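Local structure of decapping nuclease RAI1 (Scheffersomyces stipitis, 5BTO) at residues I29-D43 and N83-Y97. The protein removes the NAD cap from the 5' end of NAD-capped RNAs with the help of a divalent metal cation, and binds and stabilises the exoribonuclease RAT1. Residues are numbered along the deposited sequence; the frame is centred on the assembly and turned at random.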
loop_
_atom_site.group_PDB
_atom_site.type_symbol
_atom_site.label_atom_id
_atom_site.label_comp_id
_atom_site.label_asym_id
_atom_site.label_seq_id
_atom_site.Cartn_x
_atom_site.Cartn_y
_atom_site.Cartn_z
ATOM N N ILE A 29 3.472 24.936 -22.592
ATOM C CA ILE A 29 4.700 25.240 -23.337
ATOM C C ILE A 29 4.539 25.122 -24.855
ATOM O O ILE A 29 5.264 25.769 -25.606
ATOM C CB ILE A 29 5.926 24.424 -22.846
ATOM C CG1 ILE A 29 5.596 22.935 -22.757
ATOM C CG2 ILE A 29 6.403 24.949 -21.507
ATOM C CD1 ILE A 29 6.849 22.038 -22.740
ATOM N N PHE A 30 3.593 24.300 -25.306
ATOM C CA PHE A 30 3.249 24.247 -26.730
ATOM C C PHE A 30 1.882 23.610 -26.930
ATOM O O PHE A 30 1.301 23.081 -25.989
ATOM C CB PHE A 30 4.336 23.540 -27.577
ATOM C CG PHE A 30 4.613 22.098 -27.191
ATOM C CD1 PHE A 30 5.577 21.794 -26.235
ATOM C CD2 PHE A 30 3.966 21.047 -27.833
ATOM C CE1 PHE A 30 5.861 20.468 -25.896
ATOM C CE2 PHE A 30 4.249 19.704 -27.491
ATOM C CZ PHE A 30 5.201 19.430 -26.535
ATOM N N ALA A 31 1.367 23.669 -28.151
ATOM C CA ALA A 31 0.098 23.031 -28.459
ATOM C C ALA A 31 0.180 22.384 -29.822
ATOM O O ALA A 31 1.074 22.687 -30.606
ATOM C CB ALA A 31 -1.049 24.061 -28.407
ATOM N N PHE A 32 -0.731 21.457 -30.091
ATOM C CA PHE A 32 -0.923 20.958 -31.445
ATOM C C PHE A 32 -2.391 20.621 -31.648
ATOM O O PHE A 32 -3.176 20.694 -30.702
ATOM C CB PHE A 32 0.030 19.790 -31.782
ATOM C CG PHE A 32 -0.187 18.528 -30.967
ATOM C CD1 PHE A 32 0.365 18.395 -29.701
ATOM C CD2 PHE A 32 -0.891 17.456 -31.501
ATOM C CE1 PHE A 32 0.193 17.219 -28.967
ATOM C CE2 PHE A 32 -1.064 16.273 -30.777
ATOM C CZ PHE A 32 -0.522 16.156 -29.511
ATOM N N ALA A 33 -2.782 20.304 -32.875
ATOM C CA ALA A 33 -4.189 20.030 -33.133
ATOM C C ALA A 33 -4.381 18.917 -34.149
ATOM O O ALA A 33 -3.468 18.573 -34.893
ATOM C CB ALA A 33 -4.909 21.316 -33.594
ATOM N N ARG A 34 -5.572 18.335 -34.154
ATOM C CA ARG A 34 -5.981 17.452 -35.233
ATOM C C ARG A 34 -7.114 18.177 -35.959
ATOM O O ARG A 34 -8.043 18.667 -35.319
ATOM C CB ARG A 34 -6.453 16.104 -34.679
ATOM C CG ARG A 34 -6.764 15.055 -35.744
ATOM C CD ARG A 34 -7.045 13.692 -35.117
ATOM N NE ARG A 34 -8.344 13.650 -34.454
ATOM C CZ ARG A 34 -8.722 12.704 -33.599
ATOM N NH1 ARG A 34 -7.897 11.710 -33.291
ATOM N NH2 ARG A 34 -9.926 12.754 -33.047
ATOM N N ASP A 35 -7.023 18.286 -37.282
ATOM C CA ASP A 35 -8.026 19.049 -38.022
ATOM C C ASP A 35 -9.221 18.198 -38.436
ATOM O O ASP A 35 -9.305 17.016 -38.094
ATOM C CB ASP A 35 -7.424 19.807 -39.219
ATOM C CG ASP A 35 -6.919 18.889 -40.322
ATOM O OD1 ASP A 35 -7.330 17.710 -40.380
ATOM O OD2 ASP A 35 -6.112 19.362 -41.152
ATOM N N ILE A 36 -10.146 18.821 -39.160
ATOM C CA ILE A 36 -11.386 18.177 -39.569
ATOM C C ILE A 36 -11.125 16.967 -40.460
ATOM O O ILE A 36 -11.910 16.019 -40.474
ATOM C CB ILE A 36 -12.303 19.169 -40.308
ATOM C CG1 ILE A 36 -13.648 18.517 -40.628
ATOM C CG2 ILE A 36 -11.631 19.669 -41.584
ATOM C CD1 ILE A 36 -14.421 18.094 -39.410
ATOM N N ASP A 37 -10.020 17.005 -41.199
ATOM C CA ASP A 37 -9.646 15.902 -42.075
ATOM C C ASP A 37 -8.823 14.843 -41.344
ATOM O O ASP A 37 -8.435 13.838 -41.931
ATOM C CB ASP A 37 -8.894 16.422 -43.304
ATOM C CG ASP A 37 -9.801 17.164 -44.271
ATOM O OD1 ASP A 37 -10.976 16.764 -44.408
ATOM O OD2 ASP A 37 -9.339 18.147 -44.893
ATOM N N GLY A 38 -8.565 15.072 -40.061
ATOM C CA GLY A 38 -7.841 14.111 -39.247
ATOM C C GLY A 38 -6.334 14.257 -39.342
ATOM O O GLY A 38 -5.585 13.410 -38.852
ATOM N N GLU A 39 -5.888 15.335 -39.976
ATOM C CA GLU A 39 -4.461 15.616 -40.101
ATOM C C GLU A 39 -3.967 16.429 -38.906
ATOM O O GLU A 39 -4.716 17.221 -38.330
ATOM C CB GLU A 39 -4.185 16.375 -41.399
ATOM C CG GLU A 39 -4.623 15.638 -42.660
ATOM C CD GLU A 39 -3.711 14.476 -43.016
ATOM O OE1 GLU A 39 -2.563 14.441 -42.526
ATOM O OE2 GLU A 39 -4.141 13.599 -43.794
ATOM N N PHE A 40 -2.706 16.240 -38.534
ATOM C CA PHE A 40 -2.146 16.962 -37.395
ATOM C C PHE A 40 -1.518 18.298 -37.787
ATOM O O PHE A 40 -0.913 18.422 -38.859
ATOM C CB PHE A 40 -1.155 16.083 -36.627
ATOM C CG PHE A 40 -1.816 14.974 -35.862
ATOM C CD1 PHE A 40 -2.413 15.224 -34.638
ATOM C CD2 PHE A 40 -1.867 13.693 -36.377
ATOM C CE1 PHE A 40 -3.037 14.216 -33.935
ATOM C CE2 PHE A 40 -2.489 12.675 -35.677
ATOM C CZ PHE A 40 -3.073 12.936 -34.456
ATOM N N VAL A 41 -1.692 19.289 -36.913
ATOM C CA VAL A 41 -1.183 20.643 -37.125
ATOM C C VAL A 41 -0.217 20.990 -35.998
ATOM O O VAL A 41 -0.559 20.843 -34.825
ATOM C CB VAL A 41 -2.333 21.655 -37.108
ATOM C CG1 VAL A 41 -1.828 23.052 -37.462
ATOM C CG2 VAL A 41 -3.440 21.205 -38.048
ATOM N N TYR A 42 0.983 21.451 -36.351
ATOM C CA TYR A 42 2.055 21.650 -35.367
ATOM C C TYR A 42 2.561 23.084 -35.234
ATOM O O TYR A 42 3.186 23.428 -34.227
ATOM C CB TYR A 42 3.242 20.720 -35.664
ATOM C CG TYR A 42 2.886 19.253 -35.575
ATOM C CD1 TYR A 42 2.682 18.650 -34.343
ATOM C CD2 TYR A 42 2.746 18.475 -36.720
ATOM C CE1 TYR A 42 2.348 17.314 -34.249
ATOM C CE2 TYR A 42 2.411 17.127 -36.637
ATOM C CZ TYR A 42 2.214 16.556 -35.393
ATOM O OH TYR A 42 1.879 15.226 -35.275
ATOM N N ASP A 43 2.304 23.913 -36.249
ATOM C CA ASP A 43 2.744 25.305 -36.222
ATOM C C ASP A 43 1.958 26.072 -35.177
ATOM O O ASP A 43 0.725 26.049 -35.187
ATOM C CB ASP A 43 2.550 25.959 -37.587
ATOM C CG ASP A 43 2.987 27.411 -37.603
ATOM O OD1 ASP A 43 2.158 28.290 -37.299
ATOM O OD2 ASP A 43 4.167 27.680 -37.911
ATOM N N ASN A 83 -8.367 6.564 -33.087
ATOM C CA ASN A 83 -8.533 7.594 -32.070
ATOM C C ASN A 83 -7.898 7.228 -30.729
ATOM O O ASN A 83 -8.216 7.822 -29.697
ATOM C CB ASN A 83 -10.020 7.911 -31.893
ATOM C CG ASN A 83 -10.256 9.239 -31.202
ATOM O OD1 ASN A 83 -9.452 10.164 -31.315
ATOM N ND2 ASN A 83 -11.364 9.338 -30.477
ATOM N N MET A 84 -7.001 6.245 -30.748
ATOM C CA MET A 84 -6.255 5.884 -29.548
ATOM C C MET A 84 -5.141 6.897 -29.293
ATOM O O MET A 84 -4.543 7.422 -30.237
ATOM C CB MET A 84 -5.684 4.465 -29.666
ATOM C CG MET A 84 -6.739 3.376 -29.531
ATOM S SD MET A 84 -6.115 1.703 -29.778
ATOM C CE MET A 84 -5.557 1.792 -31.482
ATOM N N SER A 85 -4.881 7.179 -28.017
ATOM C CA SER A 85 -3.821 8.105 -27.630
ATOM C C SER A 85 -2.523 7.732 -28.323
ATOM O O SER A 85 -2.090 6.578 -28.272
ATOM C CB SER A 85 -3.620 8.108 -26.115
ATOM O OG SER A 85 -4.477 9.048 -25.489
ATOM N N ASP A 86 -1.895 8.725 -28.941
ATOM C CA ASP A 86 -0.787 8.496 -29.851
ATOM C C ASP A 86 0.474 9.237 -29.408
ATOM O O ASP A 86 0.545 10.465 -29.481
ATOM C CB ASP A 86 -1.208 8.960 -31.247
ATOM C CG ASP A 86 -0.135 8.751 -32.289
ATOM O OD1 ASP A 86 0.791 7.950 -32.046
ATOM O OD2 ASP A 86 -0.235 9.383 -33.362
ATOM N N MET A 87 1.476 8.492 -28.956
ATOM C CA MET A 87 2.715 9.118 -28.530
ATOM C C MET A 87 3.446 9.743 -29.727
ATOM O O MET A 87 4.222 10.677 -29.561
ATOM C CB MET A 87 3.605 8.106 -27.794
ATOM C CG MET A 87 4.895 8.676 -27.197
ATOM S SD MET A 87 4.689 9.961 -25.932
ATOM C CE MET A 87 3.686 9.113 -24.725
ATOM N N LYS A 88 3.181 9.239 -30.930
ATOM C CA LYS A 88 3.891 9.697 -32.122
ATOM C C LYS A 88 3.678 11.187 -32.380
ATOM O O LYS A 88 4.636 11.939 -32.604
ATOM C CB LYS A 88 3.454 8.901 -33.354
ATOM C CG LYS A 88 3.681 7.407 -33.246
ATOM C CD LYS A 88 3.134 6.686 -34.470
ATOM C CE LYS A 88 3.386 5.193 -34.385
ATOM N NZ LYS A 88 2.762 4.583 -33.175
ATOM N N CYS A 89 2.421 11.616 -32.366
ATOM C CA CYS A 89 2.127 13.027 -32.603
ATOM C C CYS A 89 2.649 13.911 -31.465
ATOM O O CYS A 89 3.169 15.000 -31.708
ATOM C CB CYS A 89 0.629 13.271 -32.883
ATOM S SG CYS A 89 -0.556 12.688 -31.639
ATOM N N LEU A 90 2.518 13.442 -30.229
ATOM C CA LEU A 90 3.086 14.156 -29.092
ATOM C C LEU A 90 4.598 14.340 -29.276
ATOM O O LEU A 90 5.132 15.433 -29.067
ATOM C CB LEU A 90 2.768 13.436 -27.773
ATOM C CG LEU A 90 3.376 14.034 -26.501
ATOM C CD1 LEU A 90 3.071 15.538 -26.409
ATOM C CD2 LEU A 90 2.880 13.288 -25.247
ATOM N N LEU A 91 5.290 13.276 -29.664
ATOM C CA LEU A 91 6.735 13.386 -29.868
ATOM C C LEU A 91 7.085 14.292 -31.037
ATOM O O LEU A 91 8.103 14.980 -31.007
ATOM C CB LEU A 91 7.369 12.012 -30.072
ATOM C CG LEU A 91 7.249 11.141 -28.831
ATOM C CD1 LEU A 91 7.932 9.806 -29.072
ATOM C CD2 LEU A 91 7.842 11.851 -27.623
ATOM N N THR A 92 6.256 14.285 -32.072
ATOM C CA THR A 92 6.479 15.196 -33.195
ATOM C C THR A 92 6.396 16.648 -32.713
ATOM O O THR A 92 7.257 17.472 -33.025
ATOM C CB THR A 92 5.478 14.950 -34.340
ATOM O OG1 THR A 92 5.625 13.605 -34.820
ATOM C CG2 THR A 92 5.722 15.932 -35.498
ATOM N N ALA A 93 5.376 16.952 -31.919
ATOM C CA ALA A 93 5.209 18.304 -31.399
ATOM C C ALA A 93 6.329 18.665 -30.421
ATOM O O ALA A 93 6.811 19.789 -30.411
ATOM C CB ALA A 93 3.844 18.449 -30.727
ATOM N N LEU A 94 6.739 17.703 -29.592
ATOM C CA LEU A 94 7.787 17.946 -28.602
ATOM C C LEU A 94 9.130 18.224 -29.273
ATOM O O LEU A 94 9.892 19.095 -28.844
ATOM C CB LEU A 94 7.922 16.743 -27.653
ATOM C CG LEU A 94 9.045 16.824 -26.623
ATOM C CD1 LEU A 94 8.895 18.018 -25.691
ATOM C CD2 LEU A 94 9.090 15.514 -25.824
ATOM N N THR A 95 9.413 17.484 -30.333
ATOM C CA THR A 95 10.653 17.679 -31.078
ATOM C C THR A 95 10.716 19.112 -31.608
ATOM O O THR A 95 11.740 19.784 -31.498
ATOM C CB THR A 95 10.769 16.675 -32.231
ATOM O OG1 THR A 95 10.844 15.343 -31.693
ATOM C CG2 THR A 95 12.028 16.944 -33.052
ATOM N N LYS A 96 9.609 19.563 -32.173
ATOM C CA LYS A 96 9.544 20.915 -32.730
ATOM C C LYS A 96 9.779 21.943 -31.633
ATOM O O LYS A 96 10.515 22.914 -31.813
ATOM C CB LYS A 96 8.196 21.116 -33.404
ATOM C CG LYS A 96 8.009 22.475 -34.087
ATOM C CD LYS A 96 6.638 22.521 -34.734
ATOM C CE LYS A 96 6.393 23.850 -35.452
ATOM N NZ LYS A 96 7.414 24.096 -36.518
ATOM N N TYR A 97 9.149 21.731 -30.483
ATOM C CA TYR A 97 9.359 22.622 -29.351
ATOM C C TYR A 97 10.825 22.664 -28.894
ATOM O O TYR A 97 11.386 23.743 -28.659
ATOM C CB TYR A 97 8.432 22.245 -28.181
ATOM C CG TYR A 97 8.794 22.972 -26.910
ATOM C CD1 TYR A 97 8.391 24.282 -26.705
ATOM C CD2 TYR A 97 9.575 22.360 -25.930
ATOM C CE1 TYR A 97 8.730 24.961 -25.565
ATOM C CE2 TYR A 97 9.923 23.040 -24.774
ATOM C CZ TYR A 97 9.497 24.347 -24.605
ATOM O OH TYR A 97 9.828 25.051 -23.472
HETATM O O HOH W 1 6.051 25.839 -38.273
#
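Asn-83 OD1 is gripped end-on by two nitrogens of Arg-34, NH1 at 3.0 Å and NH2 at 3.2 Å. Both donors reach it from one face of the amide, and OD1 lies in the guanidinium plane. Arg-34 NE also bonds Tyr-214 O. This pair sits at one end of a helix-on-sheet contact in the PD-(D/E)XK nuclease fold: helix 87-101 packs on the beta hairpin of strands 27-34 and 40-41 at the sheet edge. Residues 87-97 of the helix run at 137° to strand 29-34, comparing N-to-C directions. Cys-89 fits among Phe-40, Phe-32 and the hydroxyl of Tyr-42. Its CB lies over the centre of the Phe-40 ring, 3.9 Å from the centroid, while Arg-34 CG lies over the rim of the opposite face. Cys-89 SG stands obliquely to Phe-40 and to Phe-32. The side chain of Cys-89 also lies close to substrate-binding Tyr-114. Ala-93 CB packs 3.5 Å from Phe-30 CE2 and also meets Phe-32 and the edge of Tyr-42. Thr-92 CG2 sits over one face of Tyr-42. The Tyr-97 ring is near parallel to that of Phe-30 but slid aside. Its chi1 of 169° sets CG opposite the backbone N and carries the ring across to Ile-29, whose CD1 lies over one face, toward the rim. If Tyr-97 were cut back to an alanine, Ile-29 CD1 would probably lose its aromatic partner and a gap would probably open beside Phe-30. One water accepts from Lys-96 NZ, which also pairs with Glu-100, and donates to Asp-43 OD2 at 2.7 Å.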